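Local atomic coordinates of ABC transporter substrate-binding protein (Vibrio cholerae, PDB entry 3LKV), a protein that probably serves as the substrate-binding component of an ABC transporter, holding a phenylalanine molecule between its two lobes. Residues 123-128 against 239-244; 147-152 against 176-181; 151-156 against 201-206. All blocks are in the same frame, centred on the assembly; numbering follows the deposited sequence.

Contact 1 of 3, residues 123-128 against 239-244; sequences LSPVEQ and LGFDYY. With PHE (phenylalanine), chain B.
The ring of Phe-241 points its edge at the backbone of Leu-123. Its CB leaves the chain toward 123-128, and with CG beside the backbone N (chi1 -61°) the ring tip CZ stops 3.3 Å from the carbonyl O of Leu-123, which lies near the ring plane. Carbonyl oxygen thus faces aromatic C-H, a weakly favourable electrostatic approach. The pyrrolidine ring of Pro-125 comes up obliquely beside the same tip, its CD 4.3 Å from Phe-241 CZ. Pro-125 is the centre of an inverse gamma turn and the N-cap of helix 126-136; its ring fixes phi near the value needed and offers Phe-241 a compact apolar surface.

Farther along, Gln-128 and Leu-239 cross at about a right angle. The extended glutamine chain, CG anti to the backbone N (chi1 -166°), lays its methylene and amide group across one methyl of the leucine, NE2 standing 3.7 Å from Leu-239 CD2. Leucine fits this buried position on strand 237-240, while the flexible glutamine can cover it with its chain where the contact opens to the surface.

The Tyr-243 ring meets the ligand instead: its OH is 3.5 Å from CE2 of the bound phenylalanine, and the same hydroxyl is hydrogen-bonded to Asp-122, whose carboxylate also binds the ligand. Phe-241 CB lies over one face of the Tyr-243 ring, offset toward its rim. Asp-242, the N-cap of helix 243-258, accepts a weak bond from Tyr-244 N.

Both segments link a strand of one lobe to a helix of the other, as hinge connections do in periplasmic binding proteins. No hydrogen bond joins them; apolar packing and one ring edge against a carbonyl hold them together, a chemistry consistent with small adjustments as the lobes move.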
loop_
_atom_site.group_PDB
_atom_site.type_symbol
_atom_site.label_atom_id
_atom_site.label_comp_id
_atom_site.label_asym_id
_atom_site.label_seq_id
_atom_site.Cartn_x
_atom_site.Cartn_y
_atom_site.Cartn_z
ATOM N N LEU A 123 -13.066 -24.140 -3.204
ATOM C CA LEU A 123 -13.684 -25.321 -2.621
ATOM C C LEU A 123 -12.602 -26.335 -2.275
ATOM O O LEU A 123 -11.877 -26.687 -3.140
ATOM C CB LEU A 123 -14.675 -25.948 -3.589
ATOM C CG LEU A 123 -15.265 -27.276 -3.072
ATOM C CD1 LEU A 123 -16.005 -27.030 -1.761
ATOM C CD2 LEU A 123 -16.195 -27.944 -4.102
ATOM N N SER A 124 -12.457 -26.725 -0.996
ATOM C CA SER A 124 -11.428 -27.666 -0.570
ATOM C C SER A 124 -11.718 -29.076 -1.060
ATOM O O SER A 124 -12.833 -29.503 -1.016
ATOM C CB SER A 124 -11.429 -27.735 0.937
ATOM O OG SER A 124 -11.054 -26.504 1.482
ATOM N N PRO A 125 -10.702 -29.811 -1.500
ATOM C CA PRO A 125 -10.912 -31.241 -1.768
ATOM C C PRO A 125 -10.859 -32.041 -0.449
ATOM O O PRO A 125 -9.832 -32.657 -0.085
ATOM C CB PRO A 125 -9.718 -31.594 -2.666
ATOM C CG PRO A 125 -8.605 -30.672 -2.141
ATOM C CD PRO A 125 -9.272 -29.433 -1.558
ATOM N N VAL A 126 -11.964 -32.024 0.272
ATOM C CA VAL A 126 -12.006 -32.620 1.609
ATOM C C VAL A 126 -11.649 -34.146 1.560
ATOM O O VAL A 126 -10.858 -34.627 2.364
ATOM C CB VAL A 126 -13.391 -32.339 2.246
ATOM C CG1 VAL A 126 -13.604 -33.089 3.591
ATOM C CG2 VAL A 126 -13.582 -30.819 2.367
ATOM N N GLU A 127 -12.244 -34.881 0.617
ATOM C CA GLU A 127 -11.965 -36.316 0.445
ATOM C C GLU A 127 -10.463 -36.571 0.318
ATOM O O GLU A 127 -9.871 -37.437 0.976
ATOM C CB GLU A 127 -12.696 -36.856 -0.800
ATOM C CG GLU A 127 -12.332 -38.332 -1.240
ATOM C CD GLU A 127 -12.737 -39.415 -0.234
ATOM O OE1 GLU A 127 -12.275 -40.581 -0.414
ATOM O OE2 GLU A 127 -13.500 -39.120 0.732
ATOM N N GLN A 128 -9.834 -35.780 -0.517
ATOM C CA GLN A 128 -8.404 -35.895 -0.680
ATOM C C GLN A 128 -7.659 -35.575 0.641
ATOM O O GLN A 128 -6.680 -36.237 0.982
ATOM C CB GLN A 128 -7.994 -35.016 -1.854
ATOM C CG GLN A 128 -6.637 -35.213 -2.398
ATOM C CD GLN A 128 -6.322 -34.270 -3.591
ATOM O OE1 GLN A 128 -7.185 -33.536 -4.094
ATOM N NE2 GLN A 128 -5.077 -34.316 -4.041
ATOM N N LEU A 239 -2.640 -29.225 2.555
ATOM C CA LEU A 239 -2.819 -29.356 1.111
ATOM C C LEU A 239 -3.728 -28.239 0.599
ATOM O O LEU A 239 -4.905 -28.451 0.303
ATOM C CB LEU A 239 -3.357 -30.749 0.755
ATOM C CG LEU A 239 -3.476 -31.080 -0.724
ATOM C CD1 LEU A 239 -2.069 -31.140 -1.328
ATOM C CD2 LEU A 239 -4.247 -32.392 -0.948
ATOM N N GLY A 240 -3.177 -27.043 0.509
ATOM C CA GLY A 240 -3.994 -25.861 0.234
ATOM C C GLY A 240 -3.747 -25.257 -1.131
ATOM O O GLY A 240 -2.783 -25.602 -1.821
ATOM N N PHE A 241 -4.608 -24.327 -1.509
ATOM C CA PHE A 241 -4.427 -23.581 -2.763
ATOM C C PHE A 241 -3.426 -22.470 -2.562
ATOM O O PHE A 241 -3.015 -22.151 -1.431
ATOM C CB PHE A 241 -5.753 -22.965 -3.224
ATOM C CG PHE A 241 -6.807 -23.977 -3.505
ATOM C CD1 PHE A 241 -6.662 -24.841 -4.558
ATOM C CD2 PHE A 241 -7.925 -24.094 -2.692
ATOM C CE1 PHE A 241 -7.640 -25.838 -4.803
ATOM C CE2 PHE A 241 -8.879 -25.042 -2.955
ATOM C CZ PHE A 241 -8.732 -25.934 -4.008
ATOM N N ASP A 242 -3.045 -21.885 -3.686
ATOM C CA ASP A 242 -2.159 -20.738 -3.717
ATOM C C ASP A 242 -3.073 -19.504 -3.809
ATOM O O ASP A 242 -3.585 -19.192 -4.869
ATOM C CB ASP A 242 -1.208 -20.836 -4.929
ATOM C CG ASP A 242 -0.281 -19.635 -5.042
ATOM O OD1 ASP A 242 -0.516 -18.588 -4.375
ATOM O OD2 ASP A 242 0.688 -19.742 -5.804
ATOM N N TYR A 243 -3.307 -18.843 -2.686
ATOM C CA TYR A 243 -4.308 -17.775 -2.665
ATOM C C TYR A 243 -3.811 -16.534 -3.438
ATOM O O TYR A 243 -4.619 -15.758 -3.940
ATOM C CB TYR A 243 -4.768 -17.466 -1.230
ATOM C CG TYR A 243 -5.714 -18.512 -0.733
ATOM C CD1 TYR A 243 -5.259 -19.643 -0.052
ATOM C CD2 TYR A 243 -7.060 -18.410 -0.992
ATOM C CE1 TYR A 243 -6.168 -20.633 0.364
ATOM C CE2 TYR A 243 -7.954 -19.371 -0.603
ATOM C CZ TYR A 243 -7.524 -20.498 0.061
ATOM O OH TYR A 243 -8.437 -21.448 0.465
ATOM N N TYR A 244 -2.486 -16.350 -3.543
ATOM C CA TYR A 244 -1.976 -15.215 -4.331
ATOM C C TYR A 244 -2.427 -15.411 -5.784
ATOM O O TYR A 244 -2.942 -14.505 -6.375
ATOM C CB TYR A 244 -0.457 -15.056 -4.191
ATOM C CG TYR A 244 0.112 -13.984 -5.064
ATOM C CD1 TYR A 244 0.157 -12.672 -4.641
ATOM C CD2 TYR A 244 0.610 -14.273 -6.316
ATOM C CE1 TYR A 244 0.674 -11.660 -5.452
ATOM C CE2 TYR A 244 1.162 -13.270 -7.129
ATOM C CZ TYR A 244 1.171 -11.965 -6.697
ATOM O OH TYR A 244 1.696 -10.959 -7.502
HETATM N N PHE B . -12.948 -19.984 1.556
HETATM C CA PHE B . -13.187 -19.161 2.808
HETATM C C PHE B . -14.594 -18.511 2.713
HETATM O O PHE B . -15.414 -19.024 1.896
HETATM C CB PHE B . -12.068 -18.136 3.046
HETATM C CG PHE B . -10.792 -18.756 3.609
HETATM C CD1 PHE B . -10.742 -19.195 4.944
HETATM C CD2 PHE B . -9.672 -18.922 2.823
HETATM C CE1 PHE B . -9.624 -19.779 5.449
HETATM C CE2 PHE B . -8.544 -19.496 3.325
HETATM C CZ PHE B . -8.493 -19.940 4.629
HETATM O OXT PHE B . -14.964 -17.546 3.418
#

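Contact 2 of 3, residues 147-152 against 176-181; sequences YNPGEA and TALKSA
This is a contact between neighbouring parallel strands and the loops that follow them, in a beta-alpha-beta unit of the lobe built on the mixed sheet. Strand 142-147, helix 152-167 and strand 171-176 form the unit, and the last is an outermost strand. A parallel bridge pairs Tyr-147 with Thr-176, and just beyond it the backbone N of Ala-177 donates to Tyr-147 O over 2.9 Å, at 156°.

Tyr-147 and Thr-176 point the same way from the sheet and lie side by side. The threonine methyl CG2, placed beside the backbone N, settles over one face of the phenol ring in a CH-pi contact, 4.0 Å from its centroid. A beta-branched residue serves well here, since CB and CG2 also pack on the ring of Pro-149, with Pro-149 CD 3.8 Å from Thr-176 CB. Leu-178 crosses the proline from the other loop, its CD2 4.0 Å from Pro-149 CD.

Past the strand, the chain reverses in a type I turn from Asn-148 to Glu-151, where proline's fixed phi suits the second position. Asparagine suits the first: its N and ND2 are anchored on Asp-202 and Thr-204, and the short side chain lets Asn-148 OD1 close an Asx turn by accepting from Gly-150 N at 2.8 Å.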
loop_
_atom_site.group_PDB
_atom_site.type_symbol
_atom_site.label_atom_id
_atom_site.label_comp_id
_atom_site.label_asym_id
_atom_site.label_seq_id
_atom_site.Cartn_x
_atom_site.Cartn_y
_atom_site.Cartn_z
ATOM N N TYR A 147 -15.366 -25.505 14.002
ATOM C CA TYR A 147 -15.895 -24.679 12.936
ATOM C C TYR A 147 -16.934 -23.717 13.458
ATOM O O TYR A 147 -17.397 -23.828 14.585
ATOM C CB TYR A 147 -16.483 -25.557 11.836
ATOM C CG TYR A 147 -17.792 -26.156 12.176
ATOM C CD1 TYR A 147 -18.981 -25.527 11.812
ATOM C CD2 TYR A 147 -17.877 -27.370 12.824
ATOM C CE1 TYR A 147 -20.209 -26.105 12.103
ATOM C CE2 TYR A 147 -19.102 -27.940 13.128
ATOM C CZ TYR A 147 -20.252 -27.309 12.773
ATOM O OH TYR A 147 -21.462 -27.883 13.059
ATOM N N ASN A 148 -17.237 -22.736 12.631
ATOM C CA ASN A 148 -18.185 -21.670 12.968
ATOM C C ASN A 148 -19.455 -21.869 12.149
ATOM O O ASN A 148 -19.451 -21.719 10.934
ATOM C CB ASN A 148 -17.602 -20.274 12.712
ATOM C CG ASN A 148 -18.572 -19.134 13.126
ATOM O OD1 ASN A 148 -19.767 -19.353 13.363
ATOM N ND2 ASN A 148 -18.030 -17.952 13.279
ATOM N N PRO A 149 -20.555 -22.234 12.829
ATOM C CA PRO A 149 -21.761 -22.555 12.113
ATOM C C PRO A 149 -22.406 -21.320 11.507
ATOM O O PRO A 149 -23.228 -21.489 10.646
ATOM C CB PRO A 149 -22.658 -23.201 13.170
ATOM C CG PRO A 149 -22.227 -22.627 14.433
ATOM C CD PRO A 149 -20.724 -22.393 14.280
ATOM N N GLY A 150 -21.975 -20.120 11.880
ATOM C CA GLY A 150 -22.383 -18.865 11.205
ATOM C C GLY A 150 -21.715 -18.639 9.857
ATOM O O GLY A 150 -22.102 -17.743 9.144
ATOM N N GLU A 151 -20.724 -19.458 9.482
ATOM C CA GLU A 151 -20.078 -19.314 8.193
ATOM C C GLU A 151 -20.532 -20.381 7.199
ATOM O O GLU A 151 -20.185 -21.560 7.331
ATOM C CB GLU A 151 -18.568 -19.419 8.356
ATOM C CG GLU A 151 -17.879 -18.231 9.021
ATOM C CD GLU A 151 -16.323 -18.354 8.974
ATOM O OE1 GLU A 151 -15.701 -18.731 7.932
ATOM O OE2 GLU A 151 -15.726 -18.015 10.005
ATOM N N ALA A 152 -21.218 -19.962 6.143
ATOM C CA ALA A 152 -21.781 -20.931 5.201
ATOM C C ALA A 152 -20.664 -21.773 4.590
ATOM O O ALA A 152 -20.867 -22.938 4.231
ATOM C CB ALA A 152 -22.662 -20.243 4.086
ATOM N N THR A 176 -18.059 -26.279 18.044
ATOM C CA THR A 176 -18.241 -25.033 17.342
ATOM C C THR A 176 -17.599 -23.907 18.093
ATOM O O THR A 176 -17.411 -23.993 19.284
ATOM C CB THR A 176 -19.714 -24.712 17.056
ATOM O OG1 THR A 176 -20.448 -24.698 18.271
ATOM C CG2 THR A 176 -20.264 -25.749 16.103
ATOM N N ALA A 177 -17.242 -22.866 17.347
ATOM C CA ALA A 177 -16.679 -21.651 17.886
ATOM C C ALA A 177 -17.371 -20.515 17.156
ATOM O O ALA A 177 -17.285 -20.421 15.943
ATOM C CB ALA A 177 -15.162 -21.626 17.623
ATOM N N LEU A 178 -18.091 -19.684 17.888
ATOM C CA LEU A 178 -18.859 -18.608 17.285
ATOM C C LEU A 178 -18.014 -17.386 16.939
ATOM O O LEU A 178 -18.443 -16.529 16.188
ATOM C CB LEU A 178 -19.992 -18.173 18.235
ATOM C CG LEU A 178 -20.930 -19.335 18.656
ATOM C CD1 LEU A 178 -22.021 -18.825 19.612
ATOM C CD2 LEU A 178 -21.544 -20.030 17.413
ATOM N N LYS A 179 -16.859 -17.258 17.552
ATOM C CA LYS A 179 -15.969 -16.174 17.246
ATOM C C LYS A 179 -14.564 -16.660 17.551
ATOM O O LYS A 179 -14.386 -17.697 18.207
ATOM C CB LYS A 179 -16.330 -14.938 18.066
ATOM C CG LYS A 179 -16.395 -15.214 19.496
ATOM C CD LYS A 179 -16.965 -14.010 20.256
ATOM C CE LYS A 179 -16.806 -14.253 21.773
ATOM N NZ LYS A 179 -17.405 -15.577 22.202
ATOM N N SER A 180 -13.575 -15.945 17.031
ATOM C CA SER A 180 -12.240 -16.475 17.045
ATOM C C SER A 180 -11.663 -16.658 18.416
ATOM O O SER A 180 -10.853 -17.510 18.586
ATOM C CB SER A 180 -11.296 -15.703 16.125
ATOM O OG SER A 180 -11.339 -14.337 16.344
ATOM N N ALA A 181 -12.130 -15.906 19.388
ATOM C CA ALA A 181 -11.654 -16.034 20.736
ATOM C C ALA A 181 -12.144 -17.319 21.410
ATOM O O ALA A 181 -11.619 -17.652 22.417
ATOM C CB ALA A 181 -12.049 -14.779 21.603
#

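Contact 3 of 3, residues 151-156 against 201-206; sequences EANAVS and IDNTVA. With PHE (phenylalanine), chain B.
Hydrogen bonds dominate, and most converge on the carboxylate of Glu-151. With CG beside the backbone N and an extended chain beyond it, this residue reaches from the N-cap of helix 152-167 to the start of helix 203-207. OE1 is gripped by three donors: Asn-203 N on its syn lone pair at 2.9 Å, Asn-153 ND2 on its anti lone pair, and Asn-203 ND2 from above the carboxylate plane. OE2 takes Thr-204 N on its syn lone pair, while Thr-204 OG1 donates nearly along the C-O axis, a short 2.6 Å to Glu-151 OE2. Asn-153, with CG in the crowded position, donates in its amide plane to Ile-201 O as well, 3.1 Å from ND2.

Charge is the second theme. Asp-202 caps helix 203-207, its OD1 accepting from Val-205 N at 2.8 Å, yet this oxygen lies 3.2 Å from Glu-151 OE2. Two buried acceptors so close should repel; the many N-H donors and the positive end of the helix probably offset this, though either ionisation may be shifted.

Ligand contacts form the third group. Asn-203 ND2 donates to OXT of the bound phenylalanine at 2.9 Å, so Glu-151 is a second-shell residue steadying a first-shell amide whose ND2 donates to both ligand and glutamate, as suits asparagine. Ile-201 sets CD1 3.7 Å from ligand CZ, while its CG2 branch crowds the amino group, 3.0 Å from ligand N. Ala-206 CB lies near ligand CE1, another apolar neighbour apt for a phenyl group.

Helices 152-167 and 203-207 follow strands 142-147 and 196-199, adjacent in the mixed sheet, so their N-termini meet beyond neighbouring strand ends. Helix 78-87 of the other lobe touches Ala-152, Asn-153 and Asn-203 across the ligand cleft.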
loop_
_atom_site.group_PDB
_atom_site.type_symbol
_atom_site.label_atom_id
_atom_site.label_comp_id
_atom_site.label_asym_id
_atom_site.label_seq_id
_atom_site.Cartn_x
_atom_site.Cartn_y
_atom_site.Cartn_z
ATOM N N GLU A 151 -20.724 -19.458 9.482
ATOM C CA GLU A 151 -20.078 -19.314 8.193
ATOM C C GLU A 151 -20.532 -20.381 7.199
ATOM O O GLU A 151 -20.185 -21.560 7.331
ATOM C CB GLU A 151 -18.568 -19.419 8.356
ATOM C CG GLU A 151 -17.879 -18.231 9.021
ATOM C CD GLU A 151 -16.323 -18.354 8.974
ATOM O OE1 GLU A 151 -15.701 -18.731 7.932
ATOM O OE2 GLU A 151 -15.726 -18.015 10.005
ATOM N N ALA A 152 -21.218 -19.962 6.143
ATOM C CA ALA A 152 -21.781 -20.931 5.201
ATOM C C ALA A 152 -20.664 -21.773 4.590
ATOM O O ALA A 152 -20.867 -22.938 4.231
ATOM C CB ALA A 152 -22.662 -20.243 4.086
ATOM N N ASN A 153 -19.487 -21.191 4.433
ATOM C CA ASN A 153 -18.367 -21.997 3.959
ATOM C C ASN A 153 -18.055 -23.174 4.870
ATOM O O ASN A 153 -17.814 -24.285 4.370
ATOM C CB ASN A 153 -17.070 -21.197 3.756
ATOM C CG ASN A 153 -16.813 -20.272 4.842
ATOM O OD1 ASN A 153 -17.636 -19.369 5.102
ATOM N ND2 ASN A 153 -15.675 -20.449 5.525
ATOM N N ALA A 154 -18.095 -22.936 6.193
ATOM C CA ALA A 154 -17.774 -24.006 7.147
ATOM C C ALA A 154 -18.855 -25.087 7.083
ATOM O O ALA A 154 -18.547 -26.276 7.118
ATOM C CB ALA A 154 -17.625 -23.465 8.583
ATOM N N VAL A 155 -20.110 -24.664 6.981
ATOM C CA VAL A 155 -21.243 -25.579 6.927
ATOM C C VAL A 155 -21.122 -26.448 5.695
ATOM O O VAL A 155 -21.170 -27.686 5.794
ATOM C CB VAL A 155 -22.595 -24.834 7.010
ATOM C CG1 VAL A 155 -23.846 -25.811 6.750
ATOM C CG2 VAL A 155 -22.727 -24.154 8.389
ATOM N N SER A 156 -20.856 -25.849 4.536
ATOM C CA SER A 156 -20.669 -26.659 3.321
ATOM C C SER A 156 -19.506 -27.643 3.498
ATOM O O SER A 156 -19.610 -28.803 3.120
ATOM C CB SER A 156 -20.401 -25.762 2.111
ATOM O OG SER A 156 -21.457 -24.849 1.918
ATOM N N ILE A 201 -11.000 -24.667 6.085
ATOM C CA ILE A 201 -11.170 -23.367 5.435
ATOM C C ILE A 201 -12.356 -22.643 6.064
ATOM O O ILE A 201 -13.496 -22.606 5.526
ATOM C CB ILE A 201 -11.296 -23.552 3.913
ATOM C CG1 ILE A 201 -10.039 -24.236 3.391
ATOM C CG2 ILE A 201 -11.557 -22.187 3.131
ATOM C CD1 ILE A 201 -8.699 -23.489 3.693
ATOM N N ASP A 202 -12.049 -22.054 7.205
ATOM C CA ASP A 202 -13.007 -21.294 7.983
ATOM C C ASP A 202 -12.249 -20.070 8.477
ATOM O O ASP A 202 -11.163 -20.213 9.008
ATOM C CB ASP A 202 -13.446 -22.187 9.146
ATOM C CG ASP A 202 -14.253 -21.486 10.224
ATOM O OD1 ASP A 202 -13.805 -20.426 10.761
ATOM O OD2 ASP A 202 -15.349 -22.064 10.584
ATOM N N ASN A 203 -12.846 -18.888 8.334
ATOM C CA ASN A 203 -12.210 -17.623 8.723
ATOM C C ASN A 203 -11.980 -17.432 10.219
ATOM O O ASN A 203 -11.005 -16.830 10.635
ATOM C CB ASN A 203 -13.061 -16.456 8.173
ATOM C CG ASN A 203 -13.129 -16.477 6.651
ATOM O OD1 ASN A 203 -12.100 -16.231 5.978
ATOM N ND2 ASN A 203 -14.305 -16.814 6.096
ATOM N N THR A 204 -12.882 -17.971 11.026
ATOM C CA THR A 204 -12.763 -17.937 12.471
ATOM C C THR A 204 -11.608 -18.803 12.916
ATOM O O THR A 204 -10.795 -18.378 13.730
ATOM C CB THR A 204 -14.029 -18.462 13.156
ATOM O OG1 THR A 204 -15.201 -17.834 12.580
ATOM C CG2 THR A 204 -13.966 -18.176 14.672
ATOM N N VAL A 205 -11.518 -20.011 12.392
ATOM C CA VAL A 205 -10.330 -20.855 12.635
ATOM C C VAL A 205 -9.051 -20.189 12.143
ATOM O O VAL A 205 -8.094 -20.062 12.900
ATOM C CB VAL A 205 -10.461 -22.273 12.004
ATOM C CG1 VAL A 205 -9.127 -23.088 12.134
ATOM C CG2 VAL A 205 -11.599 -23.056 12.691
ATOM N N ALA A 206 -9.050 -19.721 10.887
ATOM C CA ALA A 206 -7.866 -19.085 10.311
ATOM C C ALA A 206 -7.389 -17.934 11.201
ATOM O O ALA A 206 -6.217 -17.775 11.412
ATOM C CB ALA A 206 -8.112 -18.600 8.846
HETATM N N PHE B . -12.948 -19.984 1.556
HETATM C CA PHE B . -13.187 -19.161 2.808
HETATM C C PHE B . -14.594 -18.511 2.713
HETATM O O PHE B . -15.414 -19.024 1.896
HETATM C CB PHE B . -12.068 -18.136 3.046
HETATM C CG PHE B . -10.792 -18.756 3.609
HETATM C CD1 PHE B . -10.742 -19.195 4.944
HETATM C CD2 PHE B . -9.672 -18.922 2.823
HETATM C CE1 PHE B . -9.624 -19.779 5.449
HETATM C CE2 PHE B . -8.544 -19.496 3.325
HETATM C CZ PHE B . -8.493 -19.940 4.629
HETATM O OXT PHE B . -14.964 -17.546 3.418
#

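Contacts 2 and 3 are neighbours, with centres 7 Å apart; they share Glu-151 and Ala-152, and both lie at or just beyond strand ends of the mixed sheet. Contact 1 stands apart, 20 Å from contact 2 and 13 Å from contact 3 between centres, at connections between the lobes. Along the chain it closes a long loop in which the other two are nested. Contacts 1 and 3 meet where Ile-201 packs on Ser-124 and Tyr-243, and both touch the bound phenylalanine. The probable hinge and the helix N-termini thus border one ligand pocket, while contact 2 forms a second layer, the side chain of Asn-148 about 10 Å from the ligand.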